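Adenine phosphoribosyltransferase (Leishmania donovani, PDB 1QB7) probably catalyses the purine-salvage reaction in which adenine and 5-phospho-alpha-D-ribose 1-diphosphate are converted to AMP and diphosphate. Local coordinates at residues 126-131 / 154-159; 160-165 / 191-196; 184-189 / 197-202. One frame throughout, in Å; residues are numbered along the deposited sequence. Where two conformers were deposited one is given.

Interaction 1: 126-131 / 154-159; sequences EVMTIR and ALSGLQ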
loop_
_atom_site.group_PDB
_atom_site.type_symbol
_atom_site.label_atom_id
_atom_site.label_comp_id
_atom_site.label_asym_id
_atom_site.label_seq_id
_atom_site.Cartn_x
_atom_site.Cartn_y
_atom_site.Cartn_z
ATOM N N GLU A 126 9.141 -3.041 16.008
ATOM C CA GLU A 126 8.743 -1.771 15.412
ATOM C C GLU A 126 7.612 -1.097 16.172
ATOM O O GLU A 126 6.615 -1.728 16.518
ATOM C CB GLU A 126 8.281 -1.980 13.971
ATOM C CG GLU A 126 9.195 -2.839 13.126
ATOM C CD GLU A 126 8.610 -3.112 11.755
ATOM O OE1 GLU A 126 8.652 -2.199 10.906
ATOM O OE2 GLU A 126 8.100 -4.232 11.528
ATOM N N VAL A 127 7.788 0.184 16.461
ATOM C CA VAL A 127 6.748 0.945 17.124
ATOM C C VAL A 127 5.864 1.421 15.969
ATOM O O VAL A 127 6.343 2.104 15.062
ATOM C CB VAL A 127 7.329 2.157 17.881
ATOM C CG1 VAL A 127 6.207 3.010 18.468
ATOM C CG2 VAL A 127 8.268 1.679 18.977
ATOM N N MET A 128 4.603 0.994 15.965
ATOM C CA MET A 128 3.662 1.372 14.913
ATOM C C MET A 128 2.577 2.296 15.454
ATOM O O MET A 128 2.331 2.334 16.659
ATOM C CB MET A 128 3.056 0.119 14.283
ATOM C CG MET A 128 4.084 -0.791 13.608
ATOM S SD MET A 128 4.870 -0.037 12.165
ATOM C CE MET A 128 3.590 -0.258 10.954
ATOM N N THR A 129 1.931 3.045 14.560
ATOM C CA THR A 129 0.896 3.996 14.961
ATOM C C THR A 129 -0.334 4.036 14.055
ATOM O O THR A 129 -0.359 3.468 12.964
ATOM C CB THR A 129 1.440 5.459 14.964
ATOM O OG1 THR A 129 1.652 5.897 13.613
ATOM C CG2 THR A 129 2.750 5.568 15.728
ATOM N N ILE A 130 -1.355 4.720 14.558
ATOM C CA ILE A 130 -2.597 4.991 13.839
ATOM C C ILE A 130 -2.963 6.381 14.353
ATOM O O ILE A 130 -2.542 6.772 15.447
ATOM C CB ILE A 130 -3.784 4.017 14.162
ATOM C CG1 ILE A 130 -4.145 4.062 15.647
ATOM C CG2 ILE A 130 -3.498 2.607 13.648
ATOM C CD1 ILE A 130 -5.420 3.329 15.971
ATOM N N ARG A 131 -3.696 7.145 13.555
ATOM C CA ARG A 131 -4.095 8.472 13.983
ATOM C C ARG A 131 -5.134 8.333 15.092
ATOM O O ARG A 131 -6.027 7.489 15.024
ATOM C CB ARG A 131 -4.680 9.272 12.815
ATOM C CG ARG A 131 -4.885 10.758 13.125
ATOM C CD ARG A 131 -5.684 11.482 12.046
ATOM N NE ARG A 131 -7.067 11.016 11.994
ATOM C CZ ARG A 131 -7.527 10.092 11.154
ATOM N NH1 ARG A 131 -6.724 9.527 10.255
ATOM N NH2 ARG A 131 -8.804 9.734 11.205
ATOM N N ALA A 154 1.389 -7.570 14.119
ATOM C CA ALA A 154 0.039 -8.040 14.433
ATOM C C ALA A 154 -0.285 -7.617 15.865
ATOM O O ALA A 154 -1.379 -7.110 16.144
ATOM C CB ALA A 154 -0.061 -9.566 14.284
ATOM N N LEU A 155 0.692 -7.792 16.756
ATOM C CA LEU A 155 0.540 -7.417 18.154
ATOM C C LEU A 155 0.373 -5.901 18.273
ATOM O O LEU A 155 -0.409 -5.427 19.101
ATOM C CB LEU A 155 1.732 -7.897 18.989
ATOM C CG LEU A 155 1.733 -7.465 20.467
ATOM C CD1 LEU A 155 0.534 -8.046 21.210
ATOM C CD2 LEU A 155 3.026 -7.895 21.136
ATOM N N SER A 156 1.100 -5.140 17.455
ATOM C CA SER A 156 0.959 -3.680 17.485
ATOM C C SER A 156 -0.470 -3.301 17.102
ATOM O O SER A 156 -1.068 -2.392 17.688
ATOM C CB SER A 156 1.944 -3.014 16.530
ATOM O OG SER A 156 3.208 -2.873 17.149
ATOM N N GLY A 157 -1.013 -4.036 16.135
ATOM C CA GLY A 157 -2.371 -3.803 15.680
ATOM C C GLY A 157 -3.367 -4.034 16.796
ATOM O O GLY A 157 -4.258 -3.220 17.005
ATOM N N LEU A 158 -3.200 -5.133 17.528
ATOM C CA LEU A 158 -4.086 -5.470 18.641
ATOM C C LEU A 158 -4.034 -4.392 19.721
ATOM O O LEU A 158 -5.063 -3.957 20.220
ATOM C CB LEU A 158 -3.698 -6.829 19.240
ATOM C CG LEU A 158 -3.635 -8.011 18.263
ATOM C CD1 LEU A 158 -3.149 -9.266 18.974
ATOM C CD2 LEU A 158 -4.991 -8.241 17.633
ATOM N N GLN A 159 -2.831 -3.940 20.059
ATOM C CA GLN A 159 -2.663 -2.909 21.077
ATOM C C GLN A 159 -3.353 -1.609 20.683
ATOM O O GLN A 159 -4.046 -0.997 21.491
ATOM C CB GLN A 159 -1.176 -2.644 21.323
ATOM C CG GLN A 159 -0.428 -3.816 21.939
ATOM C CD GLN A 159 1.063 -3.566 22.056
ATOM O OE1 GLN A 159 1.637 -2.767 21.311
ATOM N NE2 GLN A 159 1.707 -4.269 22.982
HETATM O O HOH W 1 5.101 -3.709 15.524
#

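Interaction 2: 160-165 / 191-196; sequences LVEASD and NSRYKD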
loop_
_atom_site.group_PDB
_atom_site.type_symbol
_atom_site.label_atom_id
_atom_site.label_comp_id
_atom_site.label_asym_id
_atom_site.label_seq_id
_atom_site.Cartn_x
_atom_site.Cartn_y
_atom_site.Cartn_z
ATOM N N LEU A 160 -3.155 -1.197 19.433
ATOM C CA LEU A 160 -3.738 0.039 18.926
ATOM C C LEU A 160 -5.263 0.003 18.910
ATOM O O LEU A 160 -5.912 0.987 19.263
ATOM C CB LEU A 160 -3.169 0.363 17.540
ATOM C CG LEU A 160 -1.677 0.727 17.518
ATOM C CD1 LEU A 160 -1.150 0.724 16.095
ATOM C CD2 LEU A 160 -1.443 2.078 18.198
ATOM N N VAL A 161 -5.834 -1.138 18.529
ATOM C CA VAL A 161 -7.288 -1.291 18.500
ATOM C C VAL A 161 -7.851 -1.290 19.930
ATOM O O VAL A 161 -8.843 -0.621 20.207
ATOM C CB VAL A 161 -7.715 -2.575 17.738
ATOM C CG1 VAL A 161 -9.221 -2.768 17.829
ATOM C CG2 VAL A 161 -7.298 -2.486 16.276
ATOM N N GLU A 162 -7.197 -2.006 20.844
ATOM C CA GLU A 162 -7.645 -2.047 22.239
ATOM C C GLU A 162 -7.585 -0.653 22.864
ATOM O O GLU A 162 -8.531 -0.226 23.517
ATOM C CB GLU A 162 -6.800 -3.022 23.082
ATOM C CG GLU A 162 -6.943 -2.876 24.589
ATOM C CD GLU A 162 -6.043 -3.824 25.356
ATOM O OE1 GLU A 162 -4.887 -4.045 24.930
ATOM O OE2 GLU A 162 -6.497 -4.346 26.395
ATOM N N ALA A 163 -6.472 0.047 22.659
ATOM C CA ALA A 163 -6.293 1.389 23.205
ATOM C C ALA A 163 -7.348 2.357 22.670
ATOM O O ALA A 163 -7.683 3.348 23.324
ATOM C CB ALA A 163 -4.900 1.900 22.892
ATOM N N SER A 164 -7.863 2.066 21.477
ATOM C CA SER A 164 -8.890 2.890 20.846
ATOM C C SER A 164 -10.282 2.568 21.382
ATOM O O SER A 164 -11.277 3.149 20.940
ATOM C CB SER A 164 -8.872 2.676 19.338
ATOM O OG SER A 164 -7.674 3.170 18.786
ATOM N N ASP A 165 -10.340 1.634 22.330
ATOM C CA ASP A 165 -11.593 1.204 22.946
ATOM C C ASP A 165 -12.462 0.474 21.912
ATOM O O ASP A 165 -13.691 0.542 21.949
ATOM C CB ASP A 165 -12.336 2.415 23.542
ATOM C CG ASP A 165 -13.260 2.042 24.699
ATOM O OD1 ASP A 165 -13.375 0.844 25.033
ATOM O OD2 ASP A 165 -13.865 2.965 25.289
ATOM N N ASN A 191 -0.464 -13.844 30.163
ATOM C CA ASN A 191 -1.564 -14.643 30.708
ATOM C C ASN A 191 -2.751 -14.862 29.779
ATOM O O ASN A 191 -3.903 -14.727 30.198
ATOM C CB ASN A 191 -2.061 -14.048 32.026
ATOM C CG ASN A 191 -1.178 -14.406 33.188
ATOM O OD1 ASN A 191 -1.166 -15.551 33.640
ATOM N ND2 ASN A 191 -0.424 -13.430 33.676
ATOM N N SER A 192 -2.469 -15.198 28.522
ATOM C CA SER A 192 -3.514 -15.453 27.530
ATOM C C SER A 192 -4.496 -14.290 27.375
ATOM O O SER A 192 -5.695 -14.505 27.217
ATOM C CB SER A 192 -4.289 -16.725 27.901
ATOM O OG SER A 192 -3.420 -17.834 28.041
ATOM N N ARG A 193 -3.995 -13.060 27.409
ATOM C CA ARG A 193 -4.874 -11.904 27.284
ATOM C C ARG A 193 -5.465 -11.730 25.889
ATOM O O ARG A 193 -6.513 -11.105 25.729
ATOM C CB ARG A 193 -4.170 -10.623 27.733
ATOM C CG ARG A 193 -2.922 -10.273 26.961
ATOM C CD ARG A 193 -2.447 -8.882 27.340
ATOM N NE ARG A 193 -3.474 -7.868 27.096
ATOM C CZ ARG A 193 -3.466 -6.652 27.635
ATOM N NH1 ARG A 193 -2.484 -6.293 28.453
ATOM N NH2 ARG A 193 -4.434 -5.792 27.346
ATOM N N TYR A 194 -4.796 -12.294 24.886
ATOM C CA TYR A 194 -5.266 -12.213 23.505
ATOM C C TYR A 194 -5.758 -13.568 22.996
ATOM O O TYR A 194 -5.920 -13.768 21.792
ATOM C CB TYR A 194 -4.157 -11.677 22.600
ATOM C CG TYR A 194 -3.710 -10.276 22.958
ATOM C CD1 TYR A 194 -4.601 -9.199 22.896
ATOM C CD2 TYR A 194 -2.396 -10.022 23.356
ATOM C CE1 TYR A 194 -4.194 -7.906 23.223
ATOM C CE2 TYR A 194 -1.981 -8.733 23.684
ATOM C CZ TYR A 194 -2.885 -7.682 23.614
ATOM O OH TYR A 194 -2.475 -6.408 23.936
ATOM N N LYS A 195 -6.030 -14.474 23.936
ATOM C CA LYS A 195 -6.506 -15.822 23.649
ATOM C C LYS A 195 -7.711 -15.848 22.724
ATOM O O LYS A 195 -7.844 -16.757 21.910
ATOM C CB LYS A 195 -6.868 -16.534 24.957
ATOM C CG LYS A 195 -7.407 -17.946 24.785
ATOM C CD LYS A 195 -7.993 -18.487 26.087
ATOM C CE LYS A 195 -8.671 -19.838 25.873
ATOM N NZ LYS A 195 -9.311 -20.358 27.119
ATOM N N ASP A 196 -8.576 -14.845 22.840
ATOM C CA ASP A 196 -9.783 -14.772 22.026
ATOM C C ASP A 196 -9.628 -14.104 20.666
ATOM O O ASP A 196 -10.609 -13.971 19.934
ATOM C CB ASP A 196 -10.924 -14.108 22.811
ATOM C CG ASP A 196 -11.355 -14.923 24.026
ATOM O OD1 ASP A 196 -11.445 -16.168 23.916
ATOM O OD2 ASP A 196 -11.600 -14.319 25.093
#

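Interaction 3: 184-189 / 197-202; sequences EKIHST and IKFISL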
loop_
_atom_site.group_PDB
_atom_site.type_symbol
_atom_site.label_atom_id
_atom_site.label_comp_id
_atom_site.label_asym_id
_atom_site.label_seq_id
_atom_site.Cartn_x
_atom_site.Cartn_y
_atom_site.Cartn_z
ATOM N N GLU A 184 0.258 -18.776 18.191
ATOM C CA GLU A 184 0.478 -19.479 19.453
ATOM C C GLU A 184 1.033 -18.522 20.517
ATOM O O GLU A 184 0.515 -18.460 21.630
ATOM C CB GLU A 184 1.466 -20.642 19.260
ATOM C CG GLU A 184 0.876 -22.043 19.424
ATOM C CD GLU A 184 0.167 -22.553 18.180
ATOM O OE1 GLU A 184 0.448 -23.695 17.764
ATOM O OE2 GLU A 184 4.113 -21.696 20.614
ATOM N N LYS A 185 2.078 -17.775 20.167
ATOM C CA LYS A 185 2.708 -16.831 21.093
ATOM C C LYS A 185 1.795 -15.683 21.520
ATOM O O LYS A 185 1.765 -15.311 22.693
ATOM C CB LYS A 185 3.993 -16.276 20.487
ATOM C CG LYS A 185 5.027 -17.344 20.201
ATOM C CD LYS A 185 6.257 -16.754 19.554
ATOM C CE LYS A 185 7.271 -17.838 19.261
ATOM N NZ LYS A 185 8.536 -17.247 18.749
ATOM N N ILE A 186 1.052 -15.119 20.568
ATOM C CA ILE A 186 0.139 -14.025 20.872
ATOM C C ILE A 186 -0.994 -14.519 21.770
ATOM O O ILE A 186 -1.418 -13.817 22.682
ATOM C CB ILE A 186 -0.405 -13.375 19.573
ATOM C CG1 ILE A 186 0.731 -12.619 18.870
ATOM C CG2 ILE A 186 -1.566 -12.440 19.876
ATOM C CD1 ILE A 186 0.377 -12.076 17.500
ATOM N N HIS A 187 -1.430 -15.756 21.549
ATOM C CA HIS A 187 -2.506 -16.351 22.336
ATOM C C HIS A 187 -2.149 -16.737 23.767
ATOM O O HIS A 187 -3.039 -17.028 24.562
ATOM C CB HIS A 187 -3.059 -17.584 21.631
ATOM C CG HIS A 187 -3.931 -17.265 20.464
ATOM N ND1 HIS A 187 -4.105 -18.137 19.412
ATOM C CD2 HIS A 187 -4.690 -16.181 20.191
ATOM C CE1 HIS A 187 -4.936 -17.599 18.537
ATOM N NE2 HIS A 187 -5.306 -16.413 18.986
ATOM N N SER A 188 -0.862 -16.757 24.095
ATOM C CA SER A 188 -0.436 -17.130 25.445
ATOM C C SER A 188 0.265 -16.005 26.206
ATOM O O SER A 188 0.287 -16.002 27.442
ATOM C CB SER A 188 0.487 -18.348 25.396
ATOM O OG SER A 188 1.696 -18.038 24.722
ATOM N N THR A 189 0.843 -15.061 25.467
ATOM C CA THR A 189 1.561 -13.948 26.074
ATOM C C THR A 189 0.689 -13.159 27.048
ATOM O O THR A 189 -0.517 -13.015 26.841
ATOM C CB THR A 189 2.145 -12.996 25.006
ATOM O OG1 THR A 189 3.096 -12.123 25.622
ATOM C CG2 THR A 189 1.047 -12.161 24.354
ATOM N N ILE A 197 -8.408 -13.691 20.325
ATOM C CA ILE A 197 -8.150 -13.050 19.037
ATOM C C ILE A 197 -8.091 -14.114 17.950
ATOM O O ILE A 197 -7.285 -15.036 18.028
ATOM C CB ILE A 197 -6.798 -12.280 19.020
ATOM C CG1 ILE A 197 -6.783 -11.172 20.083
ATOM C CG2 ILE A 197 -6.533 -11.707 17.625
ATOM C CD1 ILE A 197 -7.867 -10.122 19.922
ATOM N N LYS A 198 -8.934 -13.978 16.932
ATOM C CA LYS A 198 -8.952 -14.934 15.838
ATOM C C LYS A 198 -7.959 -14.577 14.729
ATOM O O LYS A 198 -7.837 -13.417 14.332
ATOM C CB LYS A 198 -10.356 -15.054 15.248
ATOM C CG LYS A 198 -10.412 -16.029 14.096
ATOM C CD LYS A 198 -11.759 -16.057 13.403
ATOM C CE LYS A 198 -12.836 -16.648 14.283
ATOM N NZ LYS A 198 -14.118 -16.743 13.538
ATOM N N PHE A 199 -7.228 -15.587 14.269
ATOM C CA PHE A 199 -6.265 -15.439 13.188
ATOM C C PHE A 199 -6.739 -16.288 12.018
ATOM O O PHE A 199 -7.096 -17.448 12.206
ATOM C CB PHE A 199 -4.883 -15.950 13.612
ATOM C CG PHE A 199 -4.159 -15.047 14.563
ATOM C CD1 PHE A 199 -4.338 -15.174 15.935
ATOM C CD2 PHE A 199 -3.303 -14.059 14.084
ATOM C CE1 PHE A 199 -3.675 -14.330 16.821
ATOM C CE2 PHE A 199 -2.631 -13.205 14.959
ATOM C CZ PHE A 199 -2.819 -13.341 16.331
ATOM N N ILE A 200 -6.801 -15.706 10.826
ATOM C CA ILE A 200 -7.182 -16.465 9.639
ATOM C C ILE A 200 -6.155 -16.230 8.534
ATOM O O ILE A 200 -5.623 -15.125 8.382
ATOM C CB ILE A 200 -8.611 -16.138 9.106
ATOM C CG1 ILE A 200 -8.686 -14.707 8.585
ATOM C CG2 ILE A 200 -9.662 -16.398 10.179
ATOM C CD1 ILE A 200 -9.827 -14.478 7.621
ATOM N N SER A 201 -5.826 -17.299 7.814
ATOM C CA SER A 201 -4.874 -17.244 6.709
ATOM C C SER A 201 -5.474 -17.979 5.520
ATOM O O SER A 201 -6.238 -18.931 5.698
ATOM C CB SER A 201 -3.549 -17.894 7.108
ATOM O OG SER A 201 -2.571 -17.723 6.102
ATOM N N LEU A 202 -5.128 -17.537 4.314
ATOM C CA LEU A 202 -5.640 -18.154 3.097
ATOM C C LEU A 202 -4.739 -19.287 2.593
ATOM O O LEU A 202 -5.201 -20.187 1.890
ATOM C CB LEU A 202 -5.823 -17.096 2.008
ATOM C CG LEU A 202 -6.660 -15.876 2.413
ATOM C CD1 LEU A 202 -6.652 -14.852 1.293
ATOM C CD2 LEU A 202 -8.083 -16.298 2.765
#

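Interaction 1: 126-131 / 154-159
Glu126 and Ser156 meet through water. The backbone oxygen Glu126 O and the hydroxyl Ser156 OG are 3.6 Å apart, and one water bridges the gap: it donates to Glu126 O at 2.7 Å and lies 2.6 Å from Ser156 OG. The angle at the water between these two partners, about 87°, is that of a tight corner, which fits a molecule set beside the short gap. With OG anti to the carbonyl carbon of Ser156 (chi1 -83°), the hydroxyl is turned toward Glu126 O and the water. Ser156 OG is also hydrogen-bonded to Ser113 OG, which bonds Met128 N as well, and Ser113 thereby links the helix to the 126-131 segment.

Apolar contact is slight. Met128 CB faces Ser156 CB at 4.0 Å, at the point where the two backbones come nearest, with CA of Met128 6.3 Å from CA of Ser156. The methionine touches with the root of its side chain alone: bends at chi2 and chi3 carry the sulfur and methyl away from the helix. Together the two segments bury just 81 Å², in line with so few touching atoms.

Charge enters at the margin. Glu126 OE1 forms a salt bridge with Lys102, and the glutamate side chain packs on Thr153, a ligand of the bound magnesium ion.

In type I phosphoribosyltransferases the hairpin carrying strands 110-112 and 129-131 bears the mobile active-site loop, and helix 152-163 follows the PRPP-binding motif. A bond from Gln159 OE1 to Glu114 N also ties this hairpin to the helix. Between residues 126-128 and Ser156 themselves, the chemistry implies a mainly polar link, relayed by the water and by Ser113.

Interaction 2: 160-165 / 191-196
Glu162 and Arg193 form a salt bridge between two of the crossovers of the phosphoribosyltransferase alpha/beta fold. Glu162 belongs to the last turn of helix 152-163, which ends in a Schellman motif at Asp165; Arg193 and Tyr194 are the central residues of a type I beta turn from Ser192 to Lys195, just beyond helix 182-192.

The two charged groups are turned nearly square to each other, their planes 89° apart. In this conformer the arrangement is not a paired, two-nitrogen one: both carboxylate oxygens address the one nitrogen, Glu162 OE2 at 2.7 Å from Arg193 NH2 and Glu162 OE1 at 3.0 Å from the same atom. OE2 lies at the guanidinium edge, in its plane. Glu162 spans the gap with CG anti to its backbone N (chi1 165°) and the chain extended beyond. It was modelled in two conformers, so this geometry describes one of them and the bridge need not be permanent.

The Tyr194 hydroxyl lies near both charged groups. This OH stands 3.5 Å above one face of the Arg193 guanidinium, offset toward the rim, while Arg193 CG lies over one face of the tyrosine ring, also toward its rim. The carboxylate approaches that ring at its edge, with Glu162 OE1 a long 3.5 Å from Tyr194 OH and the planes 72° apart.

The ring itself is buried against Leu155, Leu158 and Gln159 of helix 152-163, whereas the salt bridge lies nearer the surface, where Glu162 also packs on Leu231 of the second subunit. At the helix end Asp165 N bonds Glu162 O at 2.9 Å; separately, the hydroxyl Ser164 OG donates to Leu160 O at 2.8 Å.

Interaction 3: 184-189 / 197-202
A helix-to-strand contact, part polar and part aromatic, packs His187 and Ile186 of helix 182-192 against Ile197 and Phe199, on and leading into strand 199-201, to which this helix leads in a beta-alpha-beta crossover.

The polar element is one short, well-aligned hydrogen bond. His187 NE2 donates to Ile197 O at 2.6 Å, with an N-H...O angle of 162°; the donor lies in the carbonyl plane, and the oxygen lies close to the imidazole plane. The bond holds the ring's rotation and is consistent with a proton on NE2, and it satisfies a backbone oxygen just ahead of the strand.

The same imidazole meets Phe199 in an offset edge-to-face pair. The phenyl edge is directed toward the imidazole face, ring centroids are 5.1 Å apart and the planes make 72°. Phe199 CD1 and CE1 both lie 3.4 Å from His187 NE2. The N-H goes to the carbonyl, while the phenyl edge packs against the imidazole.

Beside the histidine, Ile186 supplies the apolar part. Its CD1 is 3.6 Å from Phe199 CZ, and CG2 reaches the same carbon at 3.9 Å in the phenyl plane; two branches of the isoleucine hold the far end of the ring.

Around this group, helix 152-163 contributes Ala154 and Leu158 against Ile186, strand 167-173 places Met171 against Phe199, and the Phe199 backbone bonds Asn8 and Phe10, tying strand 199-201 to strand 9-12.

The contacts follow the chain through the hairpin and two successive crossovers of one domain. Interaction 1 closes before the others open, whereas the segments of interactions 2 and 3 alternate. Interactions 1 and 2 share helix 152-163, with centres 11 Å apart; interactions 2 and 3 share helix 182-192, at 12 Å; the centres of 1 and 3 are 15 Å apart. The two helices pack on each other, Leu158 CD1 lying 3.7 Å from Ile186 CG2 and Ala154 CB 4.1 Å from Ile186 CD1. Strand 199-201 lies within the sheet beneath helix 182-192. Helix 152-163, whose start carries the magnesium ligand Thr153, is thus packed between hairpin and helix 182-192, which probably steadies it.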